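Local coordinates for protein PHOX (Pseudomonas fluorescens, PDB 4A9V) that hydrolyses phosphate monoesters as an alkaline phosphatase, using an iron-calcium cofactor held in a beta-propeller, at residues T184-Y189 against R316-H321. Numbering follows the deposited sequence.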
ATOM      1  N   THR A 184       8.436 -11.586  -1.263  1.00  6.95           N
ATOM      2  CA  THR A 184       9.075 -12.327  -2.345  1.00  7.35           C
ATOM      3  C   THR A 184       9.288 -13.783  -1.940  1.00  7.69           C
ATOM      4  O   THR A 184       9.467 -14.093  -0.758  1.00  8.92           O
ATOM      5  CB  THR A 184      10.427 -11.723  -2.760  1.00  7.31           C
ATOM      6  OG1 THR A 184      11.412 -12.067  -1.780  1.00  7.59           O
ATOM      7  CG2 THR A 184      10.338 -10.220  -2.939  1.00  7.65           C
ATOM      8  N   PRO A 185       9.380 -14.672  -2.938  1.00  9.11           N
ATOM      9  CA  PRO A 185       9.610 -16.075  -2.634  1.00 11.03           C
ATOM     10  C   PRO A 185      11.064 -16.368  -2.288  1.00 11.77           C
ATOM     11  O   PRO A 185      11.374 -17.498  -1.934  1.00 21.67           O
ATOM     12  CB  PRO A 185       9.184 -16.799  -3.919  1.00 13.66           C
ATOM     13  CG  PRO A 185       9.226 -15.772  -4.989  1.00 14.48           C
ATOM     14  CD  PRO A 185       8.902 -14.470  -4.316  1.00 10.04           C
ATOM     15  N   TRP A 186      11.933 -15.357  -2.330  1.00  9.51           N
ATOM     16  CA  TRP A 186      13.303 -15.511  -1.836  1.00 10.47           C
ATOM     17  C   TRP A 186      13.505 -14.828  -0.504  1.00 10.06           C
ATOM     18  O   TRP A 186      14.639 -14.581  -0.092  1.00 12.82           O
ATOM     19  CB  TRP A 186      14.327 -15.025  -2.869  1.00  9.96           C
ATOM     20  CG  TRP A 186      14.085 -13.633  -3.398  1.00  9.36           C
ATOM     21  CD1 TRP A 186      14.666 -12.447  -2.959  1.00  9.24           C
ATOM     22  CD2 TRP A 186      13.232 -13.254  -4.528  1.00  8.90           C
ATOM     23  NE1 TRP A 186      14.198 -11.383  -3.688  1.00  9.66           N
ATOM     24  CE2 TRP A 186      13.339 -11.806  -4.653  1.00  8.55           C
ATOM     25  CE3 TRP A 186      12.426 -13.947  -5.413  1.00  9.17           C
ATOM     26  CZ2 TRP A 186      12.581 -11.095  -5.571  1.00  9.11           C
ATOM     27  CZ3 TRP A 186      11.692 -13.225  -6.351  1.00 10.06           C
ATOM     28  CH2 TRP A 186      11.777 -11.836  -6.434  1.00  9.67           C
ATOM     29  N   GLY A 187      12.425 -14.682   0.258  1.00  9.15           N
ATOM     30  CA  GLY A 187      12.527 -14.364   1.680  1.00  9.39           C
ATOM     31  C   GLY A 187      12.778 -12.901   1.987  1.00  8.91           C
ATOM     32  O   GLY A 187      13.301 -12.572   3.047  1.00 10.25           O
ATOM     33  N   THR A 188      12.327 -12.016   1.104  1.00  7.30           N
ATOM     34  CA  THR A 188      12.464 -10.593   1.340  1.00  7.10           C
ATOM     35  C   THR A 188      11.130  -9.856   1.254  1.00  6.50           C
ATOM     36  O   THR A 188      10.113 -10.393   0.800  1.00  6.74           O
ATOM     37  CB  THR A 188      13.483  -9.942   0.393  1.00  7.75           C
ATOM     38  OG1 THR A 188      12.990 -10.002  -0.947  1.00  7.86           O
ATOM     39  CG2 THR A 188      14.855 -10.617   0.499  1.00  9.14           C
ATOM     40  N   TYR A 189      11.155  -8.636   1.776  1.00  6.36           N
ATOM     41  CA  TYR A 189       9.985  -7.785   1.889  1.00  6.38           C
ATOM     42  C   TYR A 189      10.151  -6.596   0.948  1.00  6.20           C
ATOM     43  O   TYR A 189      11.230  -5.996   0.888  1.00  7.39           O
ATOM     44  CB  TYR A 189       9.885  -7.277   3.331  1.00  6.40           C
ATOM     45  CG  TYR A 189       8.685  -6.403   3.609  1.00  6.04           C
ATOM     46  CD1 TYR A 189       7.413  -6.936   3.577  1.00  5.85           C
ATOM     47  CD2 TYR A 189       8.829  -5.071   3.989  1.00  6.54           C
ATOM     48  CE1 TYR A 189       6.305  -6.163   3.867  1.00  6.39           C
ATOM     49  CE2 TYR A 189       7.722  -4.286   4.285  1.00  6.32           C
ATOM     50  CZ  TYR A 189       6.465  -4.851   4.245  1.00  6.40           C
ATOM     51  OH  TYR A 189       5.336  -4.126   4.551  1.00  7.26           O
ATOM     52  N   ARG A 316      19.931 -12.147  -5.169  1.00  9.14           N
ATOM     53  CA  ARG A 316      20.278 -10.831  -4.646  1.00 10.50           C
ATOM     54  C   ARG A 316      19.881  -9.710  -5.615  1.00  9.59           C
ATOM     55  O   ARG A 316      19.411  -8.656  -5.192  1.00 13.24           O
ATOM     56  CB  ARG A 316      21.777 -10.771  -4.367  1.00 12.86           C
ATOM     57  CG  ARG A 316      22.236  -9.490  -3.694  1.00 16.50           C
ATOM     58  CD  ARG A 316      23.754  -9.400  -3.666  1.00 23.63           C
ATOM     59  NE  ARG A 316      24.294  -9.170  -5.003  1.00 27.02           N
ATOM     60  CZ  ARG A 316      25.514  -9.528  -5.395  1.00 96.73           C
ATOM     61  NH1 ARG A 316      26.405  -9.939  -4.500  1.00 47.48           N
ATOM     62  NH2 ARG A 316      25.901  -9.294  -6.643  1.00141.01           N
ATOM     63  N   ASP A 317      20.217  -9.884  -6.887  1.00 10.05           N
ATOM     64  CA  ASP A 317      20.065  -8.818  -7.871  1.00 11.39           C
ATOM     65  C   ASP A 317      18.857  -8.990  -8.784  1.00  8.69           C
ATOM     66  O   ASP A 317      18.780  -8.340  -9.827  1.00  9.79           O
ATOM     67  CB  ASP A 317      21.320  -8.701  -8.753  1.00 14.82           C
ATOM     68  CG  ASP A 317      22.599  -8.573  -7.949  1.00 16.81           C
ATOM     69  OD1 ASP A 317      22.589  -7.874  -6.913  1.00 16.17           O
ATOM     70  OD2 ASP A 317      23.644  -9.078  -8.422  1.00 21.99           O
ATOM     71  N   ILE A 318      17.955  -9.911  -8.457  1.00  7.68           N
ATOM     72  CA  ILE A 318      16.929 -10.296  -9.415  1.00  7.52           C
ATOM     73  C   ILE A 318      16.059  -9.096  -9.823  1.00  6.75           C
ATOM     74  O   ILE A 318      15.666  -8.975 -10.982  1.00  8.24           O
ATOM     75  CB  ILE A 318      16.074 -11.480  -8.906  1.00  7.54           C
ATOM     76  CG1 ILE A 318      15.232 -12.064 -10.038  1.00  8.19           C
ATOM     77  CG2 ILE A 318      15.212 -11.094  -7.711  1.00  7.61           C
ATOM     78  CD1 ILE A 318      14.482 -13.320  -9.653  1.00  9.23           C
ATOM     79  N   LEU A 319      15.793  -8.187  -8.890  1.00  6.89           N
ATOM     80  CA  LEU A 319      14.940  -7.040  -9.185  1.00  7.16           C
ATOM     81  C   LEU A 319      15.697  -5.858  -9.785  1.00  7.27           C
ATOM     82  O   LEU A 319      15.106  -4.800  -9.993  1.00  8.39           O
ATOM     83  CB  LEU A 319      14.182  -6.598  -7.935  1.00  7.58           C
ATOM     84  CG  LEU A 319      13.234  -7.641  -7.330  1.00  7.74           C
ATOM     85  CD1 LEU A 319      12.509  -7.054  -6.126  1.00  8.92           C
ATOM     86  CD2 LEU A 319      12.249  -8.170  -8.364  1.00  8.29           C
ATOM     87  N   ASP A 320      16.965  -6.064 -10.153  1.00  7.59           N
ATOM     88  CA  ASP A 320      17.746  -5.033 -10.833  1.00  7.73           C
ATOM     89  C   ASP A 320      17.735  -5.152 -12.355  1.00  7.73           C
ATOM     90  O   ASP A 320      18.235  -4.255 -13.038  1.00  8.85           O
ATOM     91  CB  ASP A 320      19.198  -5.029 -10.351  1.00  8.66           C
ATOM     92  CG  ASP A 320      19.364  -4.419  -8.970  1.00  9.47           C
ATOM     93  OD1 ASP A 320      18.452  -3.718  -8.476  1.00 10.19           O
ATOM     94  OD2 ASP A 320      20.468  -4.584  -8.414  1.00 11.47           O
ATOM     95  N   HIS A 321      17.214  -6.256 -12.880  1.00  8.00           N
ATOM     96  CA  HIS A 321      17.294  -6.530 -14.313  1.00  8.57           C
ATOM     97  C   HIS A 321      15.983  -7.088 -14.757  1.00  7.72           C
ATOM     98  O   HIS A 321      15.445  -7.997 -14.129  1.00  8.16           O
ATOM     99  CB  HIS A 321      18.406  -7.537 -14.608  1.00  9.32           C
ATOM    100  CG  HIS A 321      19.742  -7.153 -14.034  1.00 10.80           C
ATOM    101  ND1 HIS A 321      20.514  -6.197 -14.583  1.00 12.13           N
ATOM    102  CD2 HIS A 321      20.374  -7.549 -12.862  1.00 11.77           C
ATOM    103  CE1 HIS A 321      21.610  -6.022 -13.823  1.00 13.75           C
ATOM    104  NE2 HIS A 321      21.515  -6.837 -12.761  1.00 14.48           N
TER
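Trp186 reaches Ile318 and Leu319 across backbones that stay 8.9 Å apart at their nearest CA atoms, those of Trp186 and Arg316, so side chains alone bridge 184-189 and 316-321. Thr184 to Gly187 forms a type I beta turn, closed by Gly187 N to Thr184 O at 3.2 Å; Gly187, the turn's last residue, has a positive phi of 80°, which favours glycine. Opposite, a short 3-10 segment offers Ile318 and Leu319 to the indole. With its CG between the backbone N and carbonyl carbon (chi1 52°), Trp186 folds back over its own turn: the CB of Thr184 sits over one ring face, while the CG2 methyl of Ile318 presses on the other, a CH-pi contact 3.8 Å from the six-membered ring centroid. In this beta-propeller the contact joins the loop linking strands 178-183 and 189-193 to the one leading into strand 322-329, away from the metal cofactor. Leu319 meets the ring's edge, its CG 3.9 Å from Trp186 CZ2, and its side chain also touches Leu190 of strand 189-193. The indole NE1 is hydrogen-bonded to Glu251, which also binds Thr188 OG1. A leucine in place of Trp186 would probably leave Ile318 CG2 without its aromatic face and Glu251 without one donor.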